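Side-chain contact in coclaurine N-methyltransferase (Coptis japonica, PDB 6GKV), which transfers a methyl group from S-adenosyl-L-methionine to the ring nitrogen of coclaurine and related tetrahydroisoquinolines in alkaloid biosynthesis: residues E68-S72 and Q73-I77. Residues are numbered along the deposited sequence; the frame is centred on the assembly and turned at random.
With SAH (S-adenosyl-L-homocysteine), chain C.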
ATOM      1  N   GLU A  68      10.150 -13.793 -25.919  1.00 94.95           N
ATOM      2  CA  GLU A  68      11.321 -14.472 -26.474  1.00 97.67           C
ATOM      3  C   GLU A  68      12.346 -13.479 -27.039  1.00 89.53           C
ATOM      4  O   GLU A  68      13.527 -13.822 -27.147  1.00 88.05           O
ATOM      5  CB  GLU A  68      10.924 -15.499 -27.547  1.00102.30           C
ATOM      6  CG  GLU A  68      10.500 -16.856 -26.957  1.00109.27           C
ATOM      7  CD  GLU A  68      11.643 -17.603 -26.265  1.00116.15           C
ATOM      8  OE1 GLU A  68      12.824 -17.235 -26.466  1.00118.30           O
ATOM      9  OE2 GLU A  68      11.351 -18.539 -25.489  1.00116.44           O
ATOM     10  N   THR A  69      11.916 -12.261 -27.384  1.00 85.53           N
ATOM     11  CA  THR A  69      12.862 -11.182 -27.694  1.00 87.55           C
ATOM     12  C   THR A  69      13.424 -10.529 -26.402  1.00105.28           C
ATOM     13  O   THR A  69      14.322  -9.681 -26.475  1.00103.83           O
ATOM     14  CB  THR A  69      12.229 -10.088 -28.601  1.00 75.27           C
ATOM     15  OG1 THR A  69      10.925  -9.739 -28.128  1.00 79.75           O
ATOM     16  CG2 THR A  69      12.129 -10.546 -30.071  1.00 75.08           C
ATOM     17  N   LEU A  70      12.888 -10.917 -25.236  1.00 93.13           N
ATOM     18  CA  LEU A  70      13.506 -10.592 -23.947  1.00 87.30           C
ATOM     19  C   LEU A  70      14.559 -11.645 -23.597  1.00 84.28           C
ATOM     20  O   LEU A  70      15.625 -11.310 -23.078  1.00 83.26           O
ATOM     21  CB  LEU A  70      12.458 -10.491 -22.822  1.00 84.84           C
ATOM     22  CG  LEU A  70      12.887 -10.424 -21.344  1.00 75.14           C
ATOM     23  CD1 LEU A  70      13.945  -9.348 -21.093  1.00 71.93           C
ATOM     24  CD2 LEU A  70      11.670 -10.221 -20.438  1.00 72.18           C
ATOM     25  N   ASP A  71      14.253 -12.912 -23.879  1.00 82.64           N
ATOM     26  CA  ASP A  71      15.208 -13.997 -23.650  1.00 87.25           C
ATOM     27  C   ASP A  71      16.386 -13.944 -24.631  1.00 92.25           C
ATOM     28  O   ASP A  71      17.398 -14.603 -24.420  1.00 99.24           O
ATOM     29  CB  ASP A  71      14.516 -15.362 -23.743  1.00 88.11           C
ATOM     30  CG  ASP A  71      15.452 -16.518 -23.395  1.00 91.77           C
ATOM     31  OD1 ASP A  71      15.806 -16.654 -22.207  1.00 94.16           O
ATOM     32  OD2 ASP A  71      15.838 -17.287 -24.303  1.00 91.26           O
ATOM     33  N   SER A  72      16.265 -13.154 -25.693  1.00 89.44           N
ATOM     34  CA  SER A  72      17.328 -13.080 -26.698  1.00 88.89           C
ATOM     35  C   SER A  72      18.324 -11.952 -26.445  1.00 89.72           C
ATOM     36  O   SER A  72      19.536 -12.176 -26.513  1.00 88.74           O
ATOM     37  CB  SER A  72      16.737 -12.926 -28.105  1.00 83.76           C
ATOM     38  OG  SER A  72      16.581 -14.180 -28.745  1.00 77.94           O
ATOM     39  N   GLN A  73      17.823 -10.744 -26.182  1.00 89.54           N
ATOM     40  CA  GLN A  73      18.704  -9.598 -25.966  1.00 93.09           C
ATOM     41  C   GLN A  73      19.399  -9.721 -24.617  1.00 94.71           C
ATOM     42  O   GLN A  73      20.547  -9.304 -24.442  1.00 94.46           O
ATOM     43  CB  GLN A  73      17.931  -8.274 -26.054  1.00 89.69           C
ATOM     44  CG  GLN A  73      17.509  -7.897 -27.471  1.00 92.08           C
ATOM     45  CD  GLN A  73      17.062  -6.448 -27.601  1.00 89.90           C
ATOM     46  OE1 GLN A  73      17.810  -5.514 -27.290  1.00 91.44           O
ATOM     47  NE2 GLN A  73      15.832  -6.257 -28.055  1.00 85.26           N
ATOM     48  N   LEU A  74      18.680 -10.326 -23.680  1.00 96.52           N
ATOM     49  CA  LEU A  74      19.099 -10.461 -22.295  1.00 94.43           C
ATOM     50  C   LEU A  74      18.869 -11.919 -21.898  1.00102.52           C
ATOM     51  O   LEU A  74      18.185 -12.634 -22.625  1.00112.70           O
ATOM     52  CB  LEU A  74      18.294  -9.497 -21.423  1.00 80.24           C
ATOM     53  CG  LEU A  74      18.769  -9.058 -20.045  1.00 72.98           C
ATOM     54  CD1 LEU A  74      20.194  -8.516 -20.092  1.00 73.31           C
ATOM     55  CD2 LEU A  74      17.799  -8.001 -19.555  1.00 60.76           C
ATOM     56  N   TYR A  75      19.459 -12.375 -20.793  1.00 94.55           N
ATOM     57  CA  TYR A  75      19.156 -13.708 -20.223  1.00 88.69           C
ATOM     58  C   TYR A  75      19.614 -14.946 -21.039  1.00 78.01           C
ATOM     59  O   TYR A  75      19.387 -16.087 -20.615  1.00 74.60           O
ATOM     60  CB  TYR A  75      17.644 -13.808 -19.948  1.00 80.75           C
ATOM     61  CG  TYR A  75      17.170 -12.771 -18.958  1.00 70.27           C
ATOM     62  CD1 TYR A  75      17.957 -12.441 -17.856  1.00 62.98           C
ATOM     63  CD2 TYR A  75      15.971 -12.094 -19.139  1.00 64.66           C
ATOM     64  CE1 TYR A  75      17.558 -11.496 -16.952  1.00 56.67           C
ATOM     65  CE2 TYR A  75      15.563 -11.133 -18.234  1.00 64.86           C
ATOM     66  CZ  TYR A  75      16.367 -10.841 -17.135  1.00 62.94           C
ATOM     67  OH  TYR A  75      15.989  -9.891 -16.204  1.00 65.54           O
ATOM     68  N   GLU A  76      20.244 -14.728 -22.198  1.00 79.28           N
ATOM     69  CA  GLU A  76      20.987 -15.788 -22.891  1.00 77.53           C
ATOM     70  C   GLU A  76      22.464 -15.410 -22.913  1.00 77.10           C
ATOM     71  O   GLU A  76      23.110 -15.412 -23.962  1.00 80.61           O
ATOM     72  CB  GLU A  76      20.482 -16.012 -24.325  1.00 78.73           C
ATOM     73  CG  GLU A  76      19.315 -16.991 -24.474  1.00 76.47           C
ATOM     74  CD  GLU A  76      19.590 -18.367 -23.900  1.00 77.75           C
ATOM     75  OE1 GLU A  76      20.760 -18.796 -23.841  1.00 83.40           O
ATOM     76  OE2 GLU A  76      18.614 -19.029 -23.510  1.00 80.71           O
ATOM     77  N   ILE A  77      22.991 -15.073 -21.744  1.00 80.50           N
ATOM     78  CA  ILE A  77      24.347 -14.573 -21.627  1.00 73.21           C
ATOM     79  C   ILE A  77      25.320 -15.708 -21.358  1.00 72.22           C
ATOM     80  O   ILE A  77      25.056 -16.547 -20.501  1.00 75.16           O
ATOM     81  CB  ILE A  77      24.459 -13.533 -20.494  1.00 63.81           C
ATOM     82  CG1 ILE A  77      23.283 -12.537 -20.555  1.00 56.25           C
ATOM     83  CG2 ILE A  77      25.840 -12.861 -20.528  1.00 58.03           C
ATOM     84  CD1 ILE A  77      23.128 -11.819 -21.920  1.00 56.83           C
TER
HETATM   85  N   SAH C 501      16.109 -14.992 -10.284  1.00 52.43           N
HETATM   86  CA  SAH C 501      17.470 -14.945 -10.799  1.00 58.27           C
HETATM   87  CB  SAH C 501      17.557 -14.042 -12.021  1.00 61.14           C
HETATM   88  CG  SAH C 501      16.621 -12.836 -12.030  1.00 62.33           C
HETATM   89  SD  SAH C 501      16.662 -11.990 -13.634  1.00 71.02           S
HETATM   90  C   SAH C 501      18.455 -14.462  -9.746  1.00 56.36           C
HETATM   91  O   SAH C 501      18.009 -13.898  -8.746  1.00 58.08           O
HETATM   92  OXT SAH C 501      19.682 -14.617  -9.876  1.00 51.87           O
HETATM   93  C5' SAH C 501      15.054 -12.649 -14.157  1.00 53.42           C
HETATM   94  C4' SAH C 501      15.033 -14.163 -14.396  1.00 68.55           C
HETATM   95  O4' SAH C 501      13.752 -14.575 -14.847  1.00 70.32           O
HETATM   96  C3' SAH C 501      16.029 -14.607 -15.460  1.00 76.99           C
HETATM   97  O3' SAH C 501      16.562 -15.853 -15.087  1.00 82.08           O
HETATM   98  C2' SAH C 501      15.208 -14.830 -16.705  1.00 71.42           C
HETATM   99  O2' SAH C 501      15.792 -15.867 -17.454  1.00 71.09           O
HETATM  100  C1' SAH C 501      13.852 -15.212 -16.115  1.00 67.04           C
HETATM  101  N9  SAH C 501      12.710 -14.856 -16.988  1.00 62.24           N
HETATM  102  C8  SAH C 501      12.414 -13.637 -17.561  1.00 66.04           C
HETATM  103  N7  SAH C 501      11.272 -13.768 -18.284  1.00 65.32           N
HETATM  104  C5  SAH C 501      10.834 -15.054 -18.182  1.00 60.28           C
HETATM  105  C6  SAH C 501       9.737 -15.738 -18.718  1.00 69.53           C
HETATM  106  N6  SAH C 501       8.855 -15.120 -19.508  1.00 75.98           N
HETATM  107  N1  SAH C 501       9.568 -17.079 -18.425  1.00 67.44           N
HETATM  108  C2  SAH C 501      10.479 -17.735 -17.616  1.00 60.64           C
HETATM  109  N3  SAH C 501      11.559 -17.056 -17.090  1.00 50.05           N
HETATM  110  C4  SAH C 501      11.733 -15.740 -17.373  1.00 51.24           C
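Leu74 N donates to Leu70 O over 3.3 Å, an i to i+4 bond reaching the acceptor from above its carbonyl plane; the chain has already left the short, weakly bonded helix by Leu74, and Tyr75 follows with a positive phi of 68°. That turn swings the phenol ring back beside Leu70. With its CG turned opposite the backbone N (chi1 168°), Leu70 brings CD1 to 3.7 Å from Tyr75 CE2, an oblique approach that sets CD1 near both CE2 and CD2. One face of the Tyr75 ring lies over the ribose of S-adenosyl-L-homocysteine, with the ligand's C2' 3.6 Å above the plane; Leu74 CG sits over the centre of the opposite face, so the aromatic group is sandwiched between sugar and leucine. In this CFA/CMAS-family methyltransferase, built on a Rossmann-like sheet, the segment 68-77 lies beside the cofactor, and Tyr75 also touches the bound N-methylheliamine, bordering both pockets. Tyr75 OH stands 3.4 Å from SD of S-adenosyl-L-homocysteine and is hydrogen-bonded to His202 NE2, a bond that holds the far end of the ring beside the sulfur. Replacing Tyr75 by alanine removes the ring and its hydroxyl, which is likely to leave a gap between Leu74 and the ribose and His202 without that partner. Further along, Glu76 bends beyond CG and folds back against Asp71, with Glu76 CG 3.1 Å from Asp71 O. The two carboxylates cross with planes 81° apart, Asp71 OD2 lying 3.4 Å from Glu76 OE2 with no hydrogen bond between them; such closeness may favour protonation of one of the pair. Ser156 OG, in the loop before helix 157-168, is hydrogen-bonded to Tyr75 O and weakly to Glu76 OE2, while Leu74 also packs on Tyr322 and Trp323 of helix 313-335.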